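Local coordinates for protein shikimate kinase (PDB 3VAA) that probably catalyses the magnesium-dependent transfer of a phosphate from ATP to the 3-hydroxyl of shikimate, a step on the way to chorismate, at residues 26-31 / 120-125. Numbering follows the deposited sequence. Where two conformers were deposited one is given.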
loop_
_atom_site.group_PDB
_atom_site.type_symbol
_atom_site.label_atom_id
_atom_site.label_comp_id
_atom_site.label_asym_id
_atom_site.label_seq_id
_atom_site.Cartn_x
_atom_site.Cartn_y
_atom_site.Cartn_z
ATOM N N VAL A 26 5.351 -14.256 11.356
ATOM C CA VAL A 26 5.140 -12.866 10.963
ATOM C C VAL A 26 4.257 -12.725 9.718
ATOM O O VAL A 26 4.502 -13.375 8.712
ATOM C CB VAL A 26 6.480 -12.187 10.632
ATOM C CG1 VAL A 26 6.244 -10.770 10.105
ATOM C CG2 VAL A 26 7.386 -12.170 11.850
ATOM N N ARG A 27 3.229 -11.886 9.801
ATOM C CA ARG A 27 2.365 -11.573 8.648
ATOM C C ARG A 27 1.944 -10.108 8.771
ATOM O O ARG A 27 1.121 -9.740 9.630
ATOM C CB ARG A 27 1.148 -12.490 8.539
ATOM C CG ARG A 27 0.255 -12.220 7.298
ATOM C CD ARG A 27 -0.994 -13.055 7.373
ATOM N NE ARG A 27 -0.683 -14.464 7.290
ATOM C CZ ARG A 27 -1.242 -15.432 8.012
ATOM N NH1 ARG A 27 -2.145 -15.185 8.957
ATOM N NH2 ARG A 27 -0.868 -16.678 7.794
ATOM N N ILE A 28 2.537 -9.271 7.922
ATOM C CA ILE A 28 2.289 -7.834 7.932
ATOM C C ILE A 28 1.605 -7.366 6.656
ATOM O O ILE A 28 1.964 -7.802 5.557
ATOM C CB ILE A 28 3.660 -7.043 8.019
ATOM C CG1 ILE A 28 4.551 -7.571 9.143
ATOM C CG2 ILE A 28 3.412 -5.531 8.155
ATOM C CD1 ILE A 28 3.962 -7.471 10.483
ATOM N N PHE A 29 0.600 -6.500 6.792
ATOM C CA PHE A 29 -0.071 -5.907 5.625
ATOM C C PHE A 29 0.227 -4.403 5.645
ATOM O O PHE A 29 0.034 -3.762 6.657
ATOM C CB PHE A 29 -1.581 -6.069 5.678
ATOM C CG PHE A 29 -2.058 -7.474 5.576
ATOM C CD1 PHE A 29 -2.155 -8.089 4.351
ATOM C CD2 PHE A 29 -2.472 -8.169 6.717
ATOM C CE1 PHE A 29 -2.621 -9.371 4.252
ATOM C CE2 PHE A 29 -2.941 -9.464 6.626
ATOM C CZ PHE A 29 -2.999 -10.071 5.406
ATOM N N LEU A 30 0.677 -3.861 4.517
ATOM C CA LEU A 30 0.919 -2.428 4.407
ATOM C C LEU A 30 -0.159 -1.838 3.512
ATOM O O LEU A 30 -0.476 -2.377 2.431
ATOM C CB LEU A 30 2.315 -2.129 3.847
ATOM C CG LEU A 30 3.481 -2.781 4.597
ATOM C CD1 LEU A 30 4.817 -2.497 3.893
ATOM C CD2 LEU A 30 3.550 -2.367 6.054
ATOM N N THR A 31 -0.727 -0.728 3.978
ATOM C CA THR A 31 -1.790 -0.042 3.295
ATOM C C THR A 31 -1.461 1.450 3.204
ATOM O O THR A 31 -0.662 1.983 3.993
ATOM C CB THR A 31 -3.141 -0.204 4.029
ATOM O OG1 THR A 31 -3.090 0.456 5.294
ATOM C CG2 THR A 31 -3.513 -1.715 4.231
ATOM N N LYS A 120 -0.736 -8.156 11.074
ATOM C CA LYS A 120 -0.492 -6.828 11.630
ATOM C C LYS A 120 -0.642 -5.882 10.464
ATOM O O LYS A 120 0.177 -5.899 9.534
ATOM C CB LYS A 120 0.912 -6.720 12.233
ATOM C CG LYS A 120 1.152 -7.574 13.487
ATOM C CD LYS A 120 2.624 -7.505 13.923
ATOM C CE LYS A 120 2.899 -8.257 15.245
ATOM N NZ LYS A 120 2.318 -7.560 16.425
ATOM N N THR A 121 -1.653 -5.030 10.537
ATOM C CA THR A 121 -1.987 -4.120 9.458
ATOM C C THR A 121 -1.547 -2.701 9.779
ATOM O O THR A 121 -1.867 -2.152 10.815
ATOM C CB THR A 121 -3.501 -4.238 9.148
ATOM O OG1 THR A 121 -3.776 -5.616 8.831
ATOM C CG2 THR A 121 -3.907 -3.358 7.972
ATOM N N VAL A 122 -0.765 -2.123 8.867
ATOM C CA VAL A 122 -0.204 -0.803 9.048
ATOM C C VAL A 122 -0.666 0.166 7.967
ATOM O O VAL A 122 -0.647 -0.168 6.770
ATOM C CB VAL A 122 1.354 -0.876 8.962
ATOM C CG1 VAL A 122 1.988 0.452 9.312
ATOM C CG2 VAL A 122 1.909 -1.967 9.857
ATOM N N PHE A 123 -1.120 1.343 8.387
ATOM C CA PHE A 123 -1.395 2.416 7.443
ATOM C C PHE A 123 -0.190 3.347 7.400
ATOM O O PHE A 123 0.195 3.910 8.442
ATOM C CB PHE A 123 -2.650 3.157 7.821
ATOM C CG PHE A 123 -2.829 4.480 7.137
ATOM C CD1 PHE A 123 -2.581 4.636 5.786
ATOM C CD2 PHE A 123 -3.343 5.559 7.845
ATOM C CE1 PHE A 123 -2.766 5.857 5.167
ATOM C CE2 PHE A 123 -3.540 6.782 7.232
ATOM C CZ PHE A 123 -3.255 6.932 5.891
ATOM N N LEU A 124 0.420 3.470 6.217
ATOM C CA LEU A 124 1.530 4.406 6.006
ATOM C C LEU A 124 0.921 5.776 5.779
ATOM O O LEU A 124 0.469 6.107 4.679
ATOM C CB LEU A 124 2.417 4.027 4.811
ATOM C CG LEU A 124 3.404 2.884 5.040
ATOM C CD1 LEU A 124 2.690 1.580 5.333
ATOM C CD2 LEU A 124 4.342 2.750 3.812
ATOM N N ASN A 125 0.859 6.540 6.861
ATOM C CA ASN A 125 0.311 7.864 6.864
ATOM C C ASN A 125 1.371 8.846 6.403
ATOM O O ASN A 125 2.418 8.979 7.035
ATOM C CB ASN A 125 -0.143 8.198 8.301
ATOM C CG ASN A 125 -0.683 9.615 8.441
ATOM O OD1 ASN A 125 -1.342 10.134 7.540
ATOM N ND2 ASN A 125 -0.424 10.225 9.582
#
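With chi1 at 66°, the OG1 of T31 sits between its own backbone N and carbonyl carbon and leans over the neighbouring strand to V122 O, while chi1 of -50° and chi2 of -60° together turn I28 CD1 onto the aliphatic stem of K120. Strand 27-31, which carries both, runs parallel to strand 120-125; it is the central strand of the five-stranded sheet of a P-loop kinase, and 120-125 is the next, inside the edge strand 173-176. F29 and T31 each donate and accept a backbone bond across the pair; that from V122 N to F29 O is 2.9 Å and nearly straight.

The face bearing I28, L30 and V122 is largely apolar, as suits a sheet buried under helices. I28 CD1 lies 3.6 Å from K120 CB; the lysine's stem thus serves as hydrocarbon while its NZ reaches L197 O. V122 and L30 lie side by side, L30 CD2 3.9 Å from V122 CB, and in one of its two conformers L124 CD1 lies 4.0 Å from L30 CB. L124 also packs on K38 and L41 of helix 38-49, close to A36, predicted to bind ATP.

On the other face F29 fits beside M115 and T118 of helix 111-118, its CD2 3.6 Å from T121 OG1. The methyls of the two threonines, T31 and T121, meet at 4.1 Å. Buried V122 O is gripped twice: T31 N lies almost in line with the C=O at 2.8 Å, its N-H bent off that line, whereas T31 OG1, 2.9 Å away, comes from above the carbonyl plane.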